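Local coordinates for protein chloride intracellular channel exc-4 (Caenorhabditis elegans, PDB 2YV9) that may insert into membranes as a chloride channel and is required to keep the lumen of the excretory canal from swelling into cysts as it grows, at residues Y127-F130 with K131-L134; Y161-V164 with C165-L168. All coordinates share one frame; numbering follows the deposited sequence.

Contact 1 (Y127-F130 with K131-L134)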
loop_
_atom_site.group_PDB
_atom_site.type_symbol
_atom_site.label_atom_id
_atom_site.label_comp_id
_atom_site.label_asym_id
_atom_site.label_seq_id
_atom_site.Cartn_x
_atom_site.Cartn_y
_atom_site.Cartn_z
ATOM N N TYR A 127 -4.390 -5.521 16.999
ATOM C CA TYR A 127 -3.445 -4.390 16.755
ATOM C C TYR A 127 -4.121 -3.048 16.951
ATOM O O TYR A 127 -3.498 -2.101 17.414
ATOM C CB TYR A 127 -2.783 -4.486 15.391
ATOM C CG TYR A 127 -1.549 -3.674 15.263
ATOM C CD1 TYR A 127 -0.441 -3.934 16.021
ATOM C CD2 TYR A 127 -1.495 -2.689 14.326
ATOM C CE1 TYR A 127 0.703 -3.144 15.885
ATOM C CE2 TYR A 127 -0.384 -1.900 14.164
ATOM C CZ TYR A 127 0.702 -2.130 14.929
ATOM O OH TYR A 127 1.766 -1.268 14.693
ATOM N N ARG A 128 -5.406 -2.980 16.629
ATOM C CA ARG A 128 -6.209 -1.761 16.896
ATOM C C ARG A 128 -6.200 -1.422 18.400
ATOM O O ARG A 128 -5.969 -0.258 18.821
ATOM C CB ARG A 128 -7.601 -2.013 16.417
ATOM C CG ARG A 128 -8.693 -1.034 16.837
ATOM C CD ARG A 128 -9.957 -1.583 16.198
ATOM N NE ARG A 128 -11.049 -1.703 17.118
ATOM C CZ ARG A 128 -12.017 -2.610 17.042
ATOM N NH1 ARG A 128 -12.098 -3.554 16.076
ATOM N NH2 ARG A 128 -12.976 -2.551 17.972
ATOM N N ASN A 129 -6.439 -2.411 19.243
ATOM C CA ASN A 129 -6.428 -2.112 20.669
ATOM C C ASN A 129 -5.025 -1.774 21.214
ATOM O O ASN A 129 -4.878 -0.948 22.114
ATOM C CB ASN A 129 -7.084 -3.212 21.475
ATOM C CG ASN A 129 -8.588 -3.152 21.372
ATOM O OD1 ASN A 129 -9.223 -4.085 20.915
ATOM N ND2 ASN A 129 -9.161 -2.070 21.827
ATOM N N PHE A 130 -4.005 -2.430 20.668
ATOM C CA PHE A 130 -2.611 -2.109 21.011
ATOM C C PHE A 130 -2.347 -0.630 20.695
ATOM O O PHE A 130 -1.820 0.083 21.523
ATOM C CB PHE A 130 -1.642 -2.988 20.225
ATOM C CG PHE A 130 -0.190 -2.577 20.339
ATOM C CD1 PHE A 130 0.513 -2.670 21.530
ATOM C CD2 PHE A 130 0.459 -2.124 19.211
ATOM C CE1 PHE A 130 1.877 -2.307 21.573
ATOM C CE2 PHE A 130 1.812 -1.758 19.266
ATOM C CZ PHE A 130 2.497 -1.867 20.440
ATOM N N LYS A 131 -2.699 -0.202 19.483
ATOM C CA LYS A 131 -2.423 1.204 19.074
ATOM C C LYS A 131 -3.144 2.182 20.006
ATOM O O LYS A 131 -2.586 3.247 20.415
ATOM C CB LYS A 131 -2.867 1.390 17.633
ATOM C CG LYS A 131 -1.887 0.716 16.630
ATOM C CD LYS A 131 -2.260 1.067 15.194
ATOM C CE LYS A 131 -3.537 0.370 14.745
ATOM N NZ LYS A 131 -3.879 0.713 13.302
ATOM N N LEU A 132 -4.408 1.878 20.332
ATOM C CA LEU A 132 -5.148 2.732 21.294
ATOM C C LEU A 132 -4.424 2.836 22.635
ATOM O O LEU A 132 -4.289 3.948 23.203
ATOM C CB LEU A 132 -6.569 2.257 21.523
ATOM C CG LEU A 132 -7.414 2.385 20.248
ATOM C CD1 LEU A 132 -8.758 1.609 20.379
ATOM C CD2 LEU A 132 -7.687 3.850 19.917
ATOM N N PHE A 133 -3.944 1.719 23.157
ATOM C CA PHE A 133 -3.294 1.703 24.460
ATOM C C PHE A 133 -1.945 2.447 24.384
ATOM O O PHE A 133 -1.579 3.263 25.261
ATOM C CB PHE A 133 -3.032 0.280 24.949
ATOM C CG PHE A 133 -2.391 0.226 26.301
ATOM C CD1 PHE A 133 -2.896 0.961 27.356
ATOM C CD2 PHE A 133 -1.243 -0.550 26.538
ATOM C CE1 PHE A 133 -2.274 0.926 28.603
ATOM C CE2 PHE A 133 -0.626 -0.573 27.754
ATOM C CZ PHE A 133 -1.122 0.162 28.793
ATOM N N LEU A 134 -1.221 2.207 23.294
ATOM C CA LEU A 134 0.060 2.896 23.079
ATOM C C LEU A 134 -0.170 4.388 23.132
ATOM O O LEU A 134 0.524 5.117 23.862
ATOM C CB LEU A 134 0.701 2.439 21.788
ATOM C CG LEU A 134 1.907 3.224 21.299
ATOM C CD1 LEU A 134 3.107 3.058 22.230
ATOM C CD2 LEU A 134 2.170 2.774 19.854
#

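Contact 2 (Y161-V164 with C165-L168)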
loop_
_atom_site.group_PDB
_atom_site.type_symbol
_atom_site.label_atom_id
_atom_site.label_comp_id
_atom_site.label_asym_id
_atom_site.label_seq_id
_atom_site.Cartn_x
_atom_site.Cartn_y
_atom_site.Cartn_z
ATOM N N TYR A 161 -5.647 -1.586 27.518
ATOM C CA TYR A 161 -4.720 -2.655 27.885
ATOM C C TYR A 161 -5.506 -3.941 28.114
ATOM O O TYR A 161 -5.082 -4.996 27.724
ATOM C CB TYR A 161 -3.933 -2.311 29.143
ATOM C CG TYR A 161 -3.245 -3.514 29.802
ATOM C CD1 TYR A 161 -2.092 -4.036 29.290
ATOM C CD2 TYR A 161 -3.826 -4.136 30.899
ATOM C CE1 TYR A 161 -1.447 -5.126 29.889
ATOM C CE2 TYR A 161 -3.224 -5.197 31.507
ATOM C CZ TYR A 161 -2.047 -5.719 31.000
ATOM O OH TYR A 161 -1.537 -6.839 31.689
ATOM N N ASN A 162 -6.585 -3.825 28.860
ATOM C CA ASN A 162 -7.412 -5.025 29.132
ATOM C C ASN A 162 -7.945 -5.626 27.838
ATOM O O ASN A 162 -7.947 -6.883 27.700
ATOM C CB ASN A 162 -8.565 -4.705 30.107
ATOM C CG ASN A 162 -8.067 -4.241 31.468
ATOM O OD1 ASN A 162 -6.895 -4.416 31.788
ATOM N ND2 ASN A 162 -8.962 -3.635 32.272
ATOM N N ARG A 163 -8.341 -4.770 26.875
ATOM C CA ARG A 163 -8.811 -5.215 25.562
ATOM C C ARG A 163 -7.729 -5.865 24.756
ATOM O O ARG A 163 -7.972 -6.851 24.050
ATOM C CB ARG A 163 -9.482 -4.110 24.766
ATOM C CG ARG A 163 -10.739 -3.617 25.405
ATOM C CD ARG A 163 -11.722 -3.068 24.366
ATOM N NE ARG A 163 -13.034 -2.868 24.974
ATOM C CZ ARG A 163 -14.076 -2.322 24.360
ATOM N NH1 ARG A 163 -14.007 -1.917 23.087
ATOM N NH2 ARG A 163 -15.212 -2.211 25.021
ATOM N N VAL A 164 -6.506 -5.332 24.855
ATOM C CA VAL A 164 -5.352 -6.044 24.297
ATOM C C VAL A 164 -5.253 -7.451 24.873
ATOM O O VAL A 164 -5.146 -8.419 24.147
ATOM C CB VAL A 164 -4.000 -5.257 24.472
ATOM C CG1 VAL A 164 -2.781 -6.087 24.076
ATOM C CG2 VAL A 164 -4.073 -3.931 23.619
ATOM N N CYS A 165 -5.271 -7.570 26.197
ATOM C CA CYS A 165 -5.148 -8.871 26.834
ATOM C C CYS A 165 -6.299 -9.819 26.431
ATOM O O CYS A 165 -6.083 -10.999 26.160
ATOM C CB CYS A 165 -5.117 -8.708 28.324
ATOM S SG CYS A 165 -3.558 -7.968 28.868
ATOM N N GLU A 166 -7.507 -9.245 26.327
ATOM C CA GLU A 166 -8.680 -10.026 25.827
ATOM C C GLU A 166 -8.424 -10.613 24.447
ATOM O O GLU A 166 -8.740 -11.774 24.178
ATOM C CB GLU A 166 -9.899 -9.104 25.776
ATOM C CG GLU A 166 -11.186 -9.864 25.535
ATOM C CD GLU A 166 -12.416 -8.978 25.430
ATOM O OE1 GLU A 166 -12.337 -7.753 25.703
ATOM O OE2 GLU A 166 -13.471 -9.536 25.044
ATOM N N GLN A 167 -7.889 -9.818 23.529
ATOM C CA GLN A 167 -7.650 -10.299 22.130
ATOM C C GLN A 167 -6.516 -11.335 22.059
ATOM O O GLN A 167 -6.574 -12.374 21.344
ATOM C CB GLN A 167 -7.377 -9.137 21.197
ATOM C CG GLN A 167 -8.495 -8.139 21.135
ATOM C CD GLN A 167 -9.779 -8.781 20.561
ATOM O OE1 GLN A 167 -9.742 -9.582 19.603
ATOM N NE2 GLN A 167 -10.908 -8.466 21.180
ATOM N N LEU A 168 -5.468 -11.074 22.828
ATOM C CA LEU A 168 -4.385 -12.050 23.002
ATOM C C LEU A 168 -4.953 -13.362 23.547
ATOM O O LEU A 168 -4.562 -14.462 23.112
ATOM C CB LEU A 168 -3.315 -11.504 23.961
ATOM C CG LEU A 168 -2.449 -10.412 23.359
ATOM C CD1 LEU A 168 -1.610 -9.716 24.492
ATOM C CD2 LEU A 168 -1.543 -10.900 22.236
#

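Contact 1 (Y127-F130 with K131-L134)
One face of the Tyr-127 ring is taken up by the alkyl chain of Lys-131, one helical turn further on. The CG of Lys-131 lies 4.2 Å from the centroid of the Tyr-127 ring and 22° off its normal, displaced toward the rim, which makes this a CH-pi contact. The next two methylenes follow the same border of the ring: CD of Lys-131 is 3.7 Å from CE2 of Tyr-127, and CE is equally near to CD2. The two side chains cross at about a right angle. Chi1 of Lys-131 (-74°) puts CG beside the backbone N and sends it back over the ring; the later bend at chi3 (-72°) brings CE to CD2. Arg-198 makes a cation-pi contact with the same tyrosine, whose hydroxyl is hydrogen-bonded to that of Tyr-248. The Phe-130 ring, by contrast, meets Lys-131 obliquely near its backbone N, and packs on Ile-202 and Ile-205 of helix 190-210.

Beneath these groups runs regular alpha-helical bonding, from Lys-131 N to Tyr-127 O (2.9 Å) through to Leu-134 N to Phe-130 O (2.8 Å). Leu-132 folds over this backbone, its CG 3.3 Å from the carbonyl O of Arg-128. The guanidinium of Arg-128 forms salt bridges with Glu-124 and with Glu-88 of the second subunit, while Lys-131 and Leu-134 pack on Leu-75 of that subunit.

Helix 117-140, in the all-helical half of the GST fold, thus also lies against the second subunit of the crystal assembly. The CH-pi contact, Arg-198 and the bond to Tyr-248 together probably limit the tyrosine ring's freedom.

Contact 2 (Y161-V164 with C165-L168)
Cys-165 sets its sulfur over one face of the Tyr-161 ring, a sulfur-aromatic contact within one turn of helix 155-178. SG of Cys-165 stands 3.8 Å from the centroid of the Tyr-161 ring, 25° off the normal and shifted toward the phenolic end, where it comes within 3.4 Å of CZ. Both torsions bring the groups together: the ring swings beside its own carbonyl carbon, whereas the sulfur sits beside the backbone N of Cys-165 (chi1 -71°), which directs it back toward the preceding turn.

A second pair, Val-164 and Leu-168, lies side by side and points the same way, with CG1 of Val-164 3.8 Å from CD1 of Leu-168. Four i to i+4 backbone bonds fix these spacings; the one from Leu-168 N to Val-164 O, 3.0 Å long, is nearly straight at 175°.

In the next shell, Phe-212 meets Tyr-161 edge-to-face, and Pro-215 packs on both Cys-165 and Leu-168. Leu-168 also rests on Leu-126 of helix 117-140, and Asn-162 OD1 accepts a hydrogen bond from Lys-158 NZ.

With its sulfur laid on an aromatic face and a proline packed against its side chain, Cys-165 appears to serve at least in part as a packing residue, joining its helix to the loop that holds Phe-212 and Pro-215.

Overall arrangement
Contacts 1 and 2 sit on consecutive helices, 117-140 and 155-178, of the all-helical half of the GST fold, with their centres about 9 Å apart. They touch directly. The CG2 methyl of Val-164 presses on the backbone of contact 1, 3.3 Å from Phe-130 N, and Phe-133 CE1 reaches to 3.7 Å from Tyr-161 CB. Contact 2 thus closes one side of helix 117-140, while residues of contact 1 also meet helix 190-210 and the second subunit. Neither contact includes a calcium ligand: the ion is bound by Gln-78, Pro-80 and Thr-92, in the thioredoxin-like N-terminal part thought to enter the membrane.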